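Local coordinates for protein mandelate racemase/muconate lactonizing enzyme/Enolase superfamily (Rhodobacter sphaeroides, PDB 2HZG) that is a two-domain member of the mandelate racemase/muconate lactonizing enzyme group of the enolase superfamily, with sodium held in its barrel domain, at residues D6-F11 with V31-G36; D80-I85 with A109-L114; V248-G253 with G269-I274. All blocks are in the same frame, centred on the assembly; numbering follows the deposited sequence.

Following the chain from the N terminus, the three contacts come in series; none encloses or crosses another. Contact 1 closes the first loop, pairing strand 5-14 with strand 27-35 of the small antiparallel sheet. Contact 2 closes the next, bringing helix 79-92 against helix 99-118. These two touch: Val33 packs on Ala109, Leu110 and Leu113, so sheet and helices form one N-terminal domain. Contact 3 closes the last loop, in the C-terminal barrel: strands 249-252 and 273-276 pair in parallel, joined through helix 259-268. Its centre is about 36 Å from that of contact 1 and about 30 Å from that of contact 2.

Contact 1 of 3, residues D6-F11 with V31-G36; sequences DAVDLF and VRVAAG
Strands 6-11 and 31-35 run antiparallel at 172°. Ala7 with Ala34 and Asp9 with Arg32 are hydrogen-bonded pairs; Val8 with Val33 and Leu10 with Val31 are non-hydrogen-bonded. The regular pattern breaks at Asp6: its N and that of Ala7 both donate to Ala34 O, a classic beta bulge. Also at the bulge, Asp6 OD2 takes a very short bond, 2.5 Å, from Gly36 N, nearly along its C-O axis. The pairing joins two neighbouring strands of the three-stranded sheet in the N-terminal domain; strand 38-44 lies beyond 27-35. On the face of Ala7, Asp9, Arg32 and Ala34, Arg32 starts with CG anti to the backbone N and bends at chi3 (57°). This brings NH2 to Asp9 OD2 at 3.0 Å in a salt bridge. The carboxylate stands almost perpendicular to the guanidinium and is met from above its plane. A water ties Asp9 OD2, Arg32 O and Arg32 NE together. Phe11 CZ lies over the rim of one guanidinium face, 3.8 Å from Arg32 NH2. On the face of Val8, Leu10, Val31 and Val33, Val8 CG1 lies 3.7 Å from Val31 CG1. Leu10 CD2 rests against both Val31 methyls, and both residues pack on Met102 of helix 99-118.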
loop_
_atom_site.group_PDB
_atom_site.type_symbol
_atom_site.label_atom_id
_atom_site.label_comp_id
_atom_site.label_asym_id
_atom_site.label_seq_id
_atom_site.Cartn_x
_atom_site.Cartn_y
_atom_site.Cartn_z
ATOM N N ASP A 6 -7.777 -26.911 0.005
ATOM C CA ASP A 6 -9.054 -27.255 0.638
ATOM C C ASP A 6 -9.341 -26.397 1.874
ATOM O O ASP A 6 -10.470 -26.289 2.314
ATOM C CB ASP A 6 -9.053 -28.736 1.078
ATOM C CG ASP A 6 -8.610 -29.696 -0.030
ATOM O OD1 ASP A 6 -9.256 -29.743 -1.097
ATOM O OD2 ASP A 6 -7.621 -30.431 0.176
ATOM N N ALA A 7 -8.292 -25.841 2.476
ATOM C CA ALA A 7 -8.448 -25.079 3.728
ATOM C C ALA A 7 -7.345 -24.039 3.856
ATOM O O ALA A 7 -6.193 -24.280 3.465
ATOM C CB ALA A 7 -8.434 -26.024 4.961
ATOM N N VAL A 8 -7.700 -22.883 4.396
ATOM C CA VAL A 8 -6.707 -21.871 4.756
ATOM C C VAL A 8 -7.190 -21.333 6.072
ATOM O O VAL A 8 -8.223 -20.641 6.128
ATOM C CB VAL A 8 -6.599 -20.707 3.737
ATOM C CG1 VAL A 8 -5.489 -19.711 4.161
ATOM C CG2 VAL A 8 -6.363 -21.218 2.315
ATOM N N ASP A 9 -6.455 -21.667 7.134
ATOM C CA ASP A 9 -6.809 -21.235 8.468
ATOM C C ASP A 9 -5.852 -20.168 8.951
ATOM O O ASP A 9 -4.617 -20.299 8.817
ATOM C CB ASP A 9 -6.844 -22.413 9.450
ATOM C CG ASP A 9 -7.944 -23.395 9.104
ATOM O OD1 ASP A 9 -9.116 -22.959 9.027
ATOM O OD2 ASP A 9 -7.624 -24.573 8.851
ATOM N N LEU A 10 -6.455 -19.127 9.514
ATOM C CA LEU A 10 -5.762 -17.907 9.911
ATOM C C LEU A 10 -5.797 -17.767 11.424
ATOM O O LEU A 10 -6.875 -17.683 12.012
ATOM C CB LEU A 10 -6.456 -16.704 9.270
ATOM C CG LEU A 10 -6.676 -16.720 7.741
ATOM C CD1 LEU A 10 -7.254 -15.363 7.243
ATOM C CD2 LEU A 10 -5.382 -17.064 6.994
ATOM N N PHE A 11 -4.614 -17.695 12.030
ATOM C CA PHE A 11 -4.449 -17.647 13.476
ATOM C C PHE A 11 -3.885 -16.300 13.902
ATOM O O PHE A 11 -2.730 -16.000 13.639
ATOM C CB PHE A 11 -3.505 -18.769 13.920
ATOM C CG PHE A 11 -4.045 -20.148 13.656
ATOM C CD1 PHE A 11 -4.718 -20.842 14.669
ATOM C CD2 PHE A 11 -3.898 -20.743 12.399
ATOM C CE1 PHE A 11 -5.222 -22.119 14.440
ATOM C CE2 PHE A 11 -4.407 -22.024 12.154
ATOM C CZ PHE A 11 -5.076 -22.710 13.182
ATOM N N VAL A 31 -0.625 -18.643 9.073
ATOM C CA VAL A 31 -1.496 -19.112 8.014
ATOM C C VAL A 31 -1.189 -20.578 7.810
ATOM O O VAL A 31 -0.050 -20.933 7.501
ATOM C CB VAL A 31 -1.238 -18.366 6.662
ATOM C CG1 VAL A 31 -2.152 -18.916 5.572
ATOM C CG2 VAL A 31 -1.437 -16.834 6.790
ATOM N N ARG A 32 -2.203 -21.423 7.990
ATOM C CA ARG A 32 -2.040 -22.846 7.711
ATOM C C ARG A 32 -2.859 -23.184 6.484
ATOM O O ARG A 32 -4.084 -23.039 6.496
ATOM C CB ARG A 32 -2.497 -23.711 8.903
ATOM C CG ARG A 32 -2.244 -25.220 8.692
ATOM C CD ARG A 32 -2.814 -26.089 9.811
ATOM N NE ARG A 32 -4.246 -25.886 9.994
ATOM C CZ ARG A 32 -4.895 -26.031 11.148
ATOM N NH1 ARG A 32 -4.238 -26.407 12.253
ATOM N NH2 ARG A 32 -6.206 -25.798 11.196
ATOM N N VAL A 33 -2.187 -23.632 5.430
ATOM C CA VAL A 33 -2.863 -24.041 4.208
ATOM C C VAL A 33 -2.902 -25.578 4.181
ATOM O O VAL A 33 -1.899 -26.231 4.519
ATOM C CB VAL A 33 -2.149 -23.487 2.950
ATOM C CG1 VAL A 33 -2.847 -23.963 1.665
ATOM C CG2 VAL A 33 -2.085 -21.942 2.987
ATOM N N ALA A 34 -4.055 -26.138 3.816
ATOM C CA ALA A 34 -4.203 -27.584 3.631
ATOM C C ALA A 34 -4.590 -27.880 2.187
ATOM O O ALA A 34 -5.514 -27.267 1.646
ATOM C CB ALA A 34 -5.266 -28.172 4.599
ATOM N N ALA A 35 -3.897 -28.835 1.580
ATOM C CA ALA A 35 -4.257 -29.311 0.252
ATOM C C ALA A 35 -4.198 -30.831 0.297
ATOM O O ALA A 35 -3.113 -31.412 0.313
ATOM C CB ALA A 35 -3.304 -28.758 -0.809
ATOM N N GLY A 36 -5.365 -31.461 0.358
ATOM C CA GLY A 36 -5.455 -32.931 0.381
ATOM C C GLY A 36 -4.636 -33.547 1.497
ATOM O O GLY A 36 -3.825 -34.429 1.250
HETATM O O HOH W 1 -5.597 -25.393 7.372
#

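Contact 2 of 3, residues D80-I85 with A109-L114; sequences DDIARI and ALWDLL
Ile82 is the main bump in this contact, and its hollow is formed by Leu110, Trp111 and Leu114. The two helix segments run nearly antiparallel, with a crossing angle of 161° and axes 10.3 Å apart at closest approach. Ile82 points at the other helix with CG1 anti to its carbonyl carbon. Its chi2 of 178° extends the chain, so CD1 goes in deepest. That methyl sits over the face of the Trp111 indole. It is 3.6 Å from the centroid of the five-membered ring and close to the ring normal, a CH-pi contact. The second branch, CG2, reaches the nitrogen side of the same ring, 3.6 Å from Trp111 NE1. Leu110 bounds another side of the hollow: Ile82 CG1 slides past its CB at 3.7 Å, in the opposite direction. Leu114 meets Ile82 tip to tip, its CD1 lying 3.8 Å from Ile82 CD1. One turn further on, Ile85 adds a looser touch, CD1 to Leu110 CD1 at 4.2 Å. Trp111 turns at chi1 (-67°) so that the indole swings round to Ile82 and offers its five-membered ring. Its indole is held by Trp111 NE1, which bonds to Glu107 OE2 one turn earlier. Leu125 of helix 122-125 touches both Trp111 and Leu114, while Val33 and Ile5 of the sheet reach Leu110. Helix 99-118 thus lies against the sheet face carrying Val33, and Ile85 reaches Ile5 of that sheet. On helix 79-92 the charged groups keep apart from the seam: Arg84 NE pairs with Asp81 OD1 at 3.0 Å, on its anti lone pair. The five meeting residues are buried, and their contacts are hydrocarbon against hydrocarbon or indole. The fit therefore rests on shape and dispersion, with the indole face as the flattest part of the seat.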
loop_
_atom_site.group_PDB
_atom_site.type_symbol
_atom_site.label_atom_id
_atom_site.label_comp_id
_atom_site.label_asym_id
_atom_site.label_seq_id
_atom_site.Cartn_x
_atom_site.Cartn_y
_atom_site.Cartn_z
ATOM N N ASP A 80 4.947 -23.619 -10.123
ATOM C CA ASP A 80 4.297 -22.744 -11.085
ATOM C C ASP A 80 2.900 -22.308 -10.672
ATOM O O ASP A 80 2.483 -21.223 -11.042
ATOM C CB ASP A 80 4.221 -23.401 -12.459
ATOM C CG ASP A 80 5.561 -23.436 -13.165
ATOM O OD1 ASP A 80 6.568 -22.910 -12.629
ATOM O OD2 ASP A 80 5.602 -23.999 -14.269
ATOM N N ASP A 81 2.174 -23.159 -9.941
ATOM C CA ASP A 81 0.852 -22.789 -9.415
ATOM C C ASP A 81 0.916 -21.723 -8.328
ATOM O O ASP A 81 -0.035 -20.983 -8.166
ATOM C CB ASP A 81 0.098 -23.992 -8.876
ATOM C CG ASP A 81 -0.422 -24.888 -9.982
ATOM O OD1 ASP A 81 -1.090 -24.375 -10.917
ATOM O OD2 ASP A 81 -0.138 -26.098 -9.907
ATOM N N ILE A 82 2.034 -21.649 -7.599
ATOM C CA ILE A 82 2.204 -20.602 -6.580
ATOM C C ILE A 82 2.206 -19.232 -7.248
ATOM O O ILE A 82 1.435 -18.349 -6.865
ATOM C CB ILE A 82 3.473 -20.801 -5.703
ATOM C CG1 ILE A 82 3.396 -22.165 -4.969
ATOM C CG2 ILE A 82 3.612 -19.608 -4.732
ATOM C CD1 ILE A 82 4.624 -22.537 -4.093
ATOM N N ALA A 83 3.062 -19.087 -8.256
ATOM C CA ALA A 83 3.100 -17.888 -9.107
ATOM C C ALA A 83 1.723 -17.571 -9.687
ATOM O O ALA A 83 1.273 -16.410 -9.662
ATOM C CB ALA A 83 4.156 -18.038 -10.225
ATOM N N ARG A 84 1.042 -18.611 -10.167
ATOM C CA ARG A 84 -0.273 -18.453 -10.772
ATOM C C ARG A 84 -1.277 -17.910 -9.759
ATOM O O ARG A 84 -2.027 -16.969 -10.048
ATOM C CB ARG A 84 -0.760 -19.784 -11.359
ATOM C CG ARG A 84 -1.993 -19.669 -12.234
ATOM C CD ARG A 84 -2.499 -21.073 -12.692
ATOM N NE ARG A 84 -2.753 -21.967 -11.559
ATOM C CZ ARG A 84 -3.799 -21.856 -10.746
ATOM N NH1 ARG A 84 -4.701 -20.891 -10.928
ATOM N NH2 ARG A 84 -3.943 -22.712 -9.746
ATOM N N ILE A 85 -1.291 -18.514 -8.577
ATOM C CA ILE A 85 -2.203 -18.107 -7.531
ATOM C C ILE A 85 -1.923 -16.674 -7.058
ATOM O O ILE A 85 -2.861 -15.877 -6.860
ATOM C CB ILE A 85 -2.187 -19.119 -6.346
ATOM C CG1 ILE A 85 -2.851 -20.442 -6.786
ATOM C CG2 ILE A 85 -2.890 -18.522 -5.102
ATOM C CD1 ILE A 85 -2.611 -21.651 -5.832
ATOM N N ALA A 109 3.392 -20.234 2.820
ATOM C CA ALA A 109 2.794 -21.508 3.269
ATOM C C ALA A 109 2.669 -22.506 2.120
ATOM O O ALA A 109 2.741 -23.713 2.340
ATOM C CB ALA A 109 1.410 -21.276 3.929
ATOM N N LEU A 110 2.485 -21.994 0.899
ATOM C CA LEU A 110 2.475 -22.826 -0.309
ATOM C C LEU A 110 3.834 -23.441 -0.621
ATOM O O LEU A 110 3.914 -24.629 -0.961
ATOM C CB LEU A 110 1.948 -22.040 -1.532
ATOM C CG LEU A 110 0.540 -21.463 -1.398
ATOM C CD1 LEU A 110 0.096 -20.885 -2.748
ATOM C CD2 LEU A 110 -0.404 -22.555 -0.900
ATOM N N TRP A 111 4.894 -22.649 -0.495
ATOM C CA TRP A 111 6.248 -23.173 -0.586
ATOM C C TRP A 111 6.551 -24.213 0.488
ATOM O O TRP A 111 7.155 -25.240 0.187
ATOM C CB TRP A 111 7.270 -22.052 -0.508
ATOM C CG TRP A 111 7.215 -21.146 -1.716
ATOM C CD1 TRP A 111 6.660 -19.913 -1.776
ATOM C CD2 TRP A 111 7.726 -21.429 -3.017
ATOM N NE1 TRP A 111 6.811 -19.390 -3.040
ATOM C CE2 TRP A 111 7.448 -20.308 -3.826
ATOM C CE3 TRP A 111 8.400 -22.531 -3.587
ATOM C CZ2 TRP A 111 7.817 -20.246 -5.172
ATOM C CZ3 TRP A 111 8.759 -22.472 -4.917
ATOM C CH2 TRP A 111 8.479 -21.334 -5.698
ATOM N N ASP A 112 6.128 -23.929 1.724
ATOM C CA ASP A 112 6.249 -24.871 2.827
ATOM C C ASP A 112 5.501 -26.184 2.516
ATOM O O ASP A 112 6.081 -27.270 2.637
ATOM C CB ASP A 112 5.751 -24.232 4.133
ATOM C CG ASP A 112 6.144 -25.051 5.376
ATOM O OD1 ASP A 112 7.301 -25.541 5.439
ATOM O OD2 ASP A 112 5.301 -25.202 6.285
ATOM N N LEU A 113 4.235 -26.072 2.090
ATOM C CA LEU A 113 3.398 -27.231 1.754
ATOM C C LEU A 113 4.038 -28.053 0.627
ATOM O O LEU A 113 4.233 -29.250 0.761
ATOM C CB LEU A 113 1.980 -26.781 1.341
ATOM C CG LEU A 113 0.826 -27.799 1.198
ATOM C CD1 LEU A 113 -0.530 -27.076 1.238
ATOM C CD2 LEU A 113 0.935 -28.685 -0.049
ATOM N N LEU A 114 4.365 -27.413 -0.485
ATOM C CA LEU A 114 4.966 -28.161 -1.587
ATOM C C LEU A 114 6.315 -28.765 -1.187
ATOM O O LEU A 114 6.618 -29.884 -1.580
ATOM C CB LEU A 114 5.077 -27.322 -2.876
ATOM C CG LEU A 114 3.722 -27.039 -3.563
ATOM C CD1 LEU A 114 3.919 -26.185 -4.823
ATOM C CD2 LEU A 114 2.986 -28.313 -3.941
#

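Contact 3 of 3, residues V248-G253 with G269-I274; sequences VRIAGG and GRIGFI. With GOL (glycerol), chain E.
Two backbone hydrogen bonds join the segments, each met nearly along the C=O axis. Gly272 N gives to Ile250 O at 2.8 Å, and Gly252 N to Phe273 O at a longer 3.3 Å. A water bridges Ile250 N and Arg270 O. Arg249 bends at chi3 (74°), which brings its guanidinium toward Gly272. A second water accepts a weak bond from Arg249 NH2 and donates to Gly272 O at 2.6 Å. Glycerol, probably from the crystallisation liquor, takes a bond from Arg249 NH2 at its O2, 2.8 Å away. The side chains of Phe273 and Arg249 cross at about a right angle, with ring and guanidinium planes 46° apart; Phe273 CE2 lies over the rim of one guanidinium face. Ala251 CB meets Phe273 CB at 3.8 Å, and Ile250 CG2 touches Ile271 CG2 at 4.0 Å. Gly253 CA lies against Ile274 CD1, and the Gly253 backbone angles by themselves call for glycine. The next residue, Glu254, binds sodium with Asp199 and Glu227. This is the parallel pairing of a beta-alpha-beta unit in the TIM-type barrel. Helix 259-268 connects the strands and packs on Ile271 and Ile274. Strand 225-227 pairs with 249-252 on one side, and strand 300-303 follows 273-276 on the other.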
loop_
_atom_site.group_PDB
_atom_site.type_symbol
_atom_site.label_atom_id
_atom_site.label_comp_id
_atom_site.label_asym_id
_atom_site.label_seq_id
_atom_site.Cartn_x
_atom_site.Cartn_y
_atom_site.Cartn_z
ATOM N N VAL A 248 29.088 5.774 5.687
ATOM C CA VAL A 248 27.907 4.976 6.010
ATOM C C VAL A 248 27.021 4.890 4.766
ATOM O O VAL A 248 26.747 5.902 4.098
ATOM C CB VAL A 248 27.139 5.548 7.238
ATOM C CG1 VAL A 248 26.603 6.961 6.967
ATOM C CG2 VAL A 248 26.013 4.604 7.696
ATOM N N ARG A 249 26.589 3.681 4.448
ATOM C CA ARG A 249 25.731 3.474 3.291
ATOM C C ARG A 249 24.271 3.502 3.698
ATOM O O ARG A 249 23.961 3.396 4.883
ATOM C CB ARG A 249 26.127 2.171 2.590
ATOM C CG ARG A 249 27.538 2.302 1.992
ATOM C CD ARG A 249 28.121 0.955 1.657
ATOM N NE ARG A 249 27.500 0.397 0.457
ATOM C CZ ARG A 249 27.746 -0.819 -0.021
ATOM N NH1 ARG A 249 28.592 -1.629 0.610
ATOM N NH2 ARG A 249 27.130 -1.225 -1.127
ATOM N N ILE A 250 23.377 3.683 2.727
ATOM C CA ILE A 250 21.946 3.731 3.025
ATOM C C ILE A 250 21.336 2.353 2.743
ATOM O O ILE A 250 21.711 1.678 1.783
ATOM C CB ILE A 250 21.199 4.876 2.241
ATOM C CG1 ILE A 250 21.917 6.238 2.392
ATOM C CG2 ILE A 250 19.722 4.982 2.673
ATOM C CD1 ILE A 250 22.335 6.636 3.815
ATOM N N ALA A 251 20.441 1.931 3.621
ATOM C CA ALA A 251 19.757 0.648 3.464
ATOM C C ALA A 251 18.269 0.853 3.589
ATOM O O ALA A 251 17.816 1.778 4.264
ATOM C CB ALA A 251 20.246 -0.366 4.521
ATOM N N GLY A 252 17.499 -0.010 2.937
ATOM C CA GLY A 252 16.054 -0.012 3.139
ATOM C C GLY A 252 15.388 -1.075 2.296
ATOM O O GLY A 252 16.068 -1.896 1.668
ATOM N N GLY A 253 14.055 -1.027 2.259
ATOM C CA GLY A 253 13.265 -1.962 1.477
ATOM C C GLY A 253 12.321 -2.824 2.286
ATOM O O GLY A 253 11.457 -3.491 1.713
ATOM N N GLY A 269 16.908 5.186 -5.313
ATOM C CA GLY A 269 17.209 5.543 -3.928
ATOM C C GLY A 269 18.676 5.544 -3.601
ATOM O O GLY A 269 19.065 6.038 -2.554
ATOM N N ARG A 270 19.499 4.957 -4.477
ATOM C CA ARG A 270 20.960 4.913 -4.269
ATOM C C ARG A 270 21.312 4.166 -2.965
ATOM O O ARG A 270 22.263 4.518 -2.256
ATOM C CB ARG A 270 21.563 6.341 -4.264
ATOM C CG ARG A 270 21.446 7.111 -5.583
ATOM C CD ARG A 270 22.206 8.447 -5.475
ATOM N NE ARG A 270 23.633 8.246 -5.176
ATOM C CZ ARG A 270 24.539 9.222 -5.127
ATOM N NH1 ARG A 270 24.175 10.486 -5.357
ATOM N NH2 ARG A 270 25.807 8.939 -4.852
ATOM N N ILE A 271 20.525 3.146 -2.638
ATOM C CA ILE A 271 20.827 2.296 -1.486
ATOM C C ILE A 271 21.960 1.318 -1.807
ATOM O O ILE A 271 22.119 0.882 -2.953
ATOM C CB ILE A 271 19.596 1.504 -0.972
ATOM C CG1 ILE A 271 18.881 0.794 -2.140
ATOM C CG2 ILE A 271 18.660 2.426 -0.191
ATOM C CD1 ILE A 271 18.132 -0.509 -1.710
ATOM N N GLY A 272 22.733 0.984 -0.777
ATOM C CA GLY A 272 23.748 -0.047 -0.871
ATOM C C GLY A 272 23.279 -1.419 -0.437
ATOM O O GLY A 272 23.921 -2.416 -0.767
ATOM N N PHE A 273 22.172 -1.478 0.308
ATOM C CA PHE A 273 21.630 -2.736 0.828
ATOM C C PHE A 273 20.125 -2.741 0.627
ATOM O O PHE A 273 19.449 -1.826 1.072
ATOM C CB PHE A 273 21.932 -2.920 2.346
ATOM C CG PHE A 273 23.412 -2.950 2.670
ATOM C CD1 PHE A 273 24.096 -4.173 2.761
ATOM C CD2 PHE A 273 24.124 -1.765 2.853
ATOM C CE1 PHE A 273 25.473 -4.208 3.049
ATOM C CE2 PHE A 273 25.506 -1.782 3.134
ATOM C CZ PHE A 273 26.177 -3.002 3.231
ATOM N N ILE A 274 19.618 -3.768 -0.043
ATOM C CA ILE A 274 18.168 -3.964 -0.164
ATOM C C ILE A 274 17.760 -5.039 0.843
ATOM O O ILE A 274 18.406 -6.080 0.953
ATOM C CB ILE A 274 17.732 -4.290 -1.637
ATOM C CG1 ILE A 274 16.195 -4.343 -1.785
ATOM C CG2 ILE A 274 18.352 -5.623 -2.141
ATOM C CD1 ILE A 274 15.487 -2.980 -1.791
HETATM C C1 GOL E . 25.664 2.410 -1.566
HETATM O O1 GOL E . 26.642 2.697 -0.616
HETATM C C2 GOL E . 26.348 2.165 -2.882
HETATM O O2 GOL E . 26.580 0.783 -2.964
HETATM C C3 GOL E . 25.402 2.644 -3.978
HETATM O O3 GOL E . 25.297 4.052 -3.915
HETATM O O HOH W 2 25.800 -3.313 -2.344
HETATM O O HOH W 3 24.183 4.006 0.042
#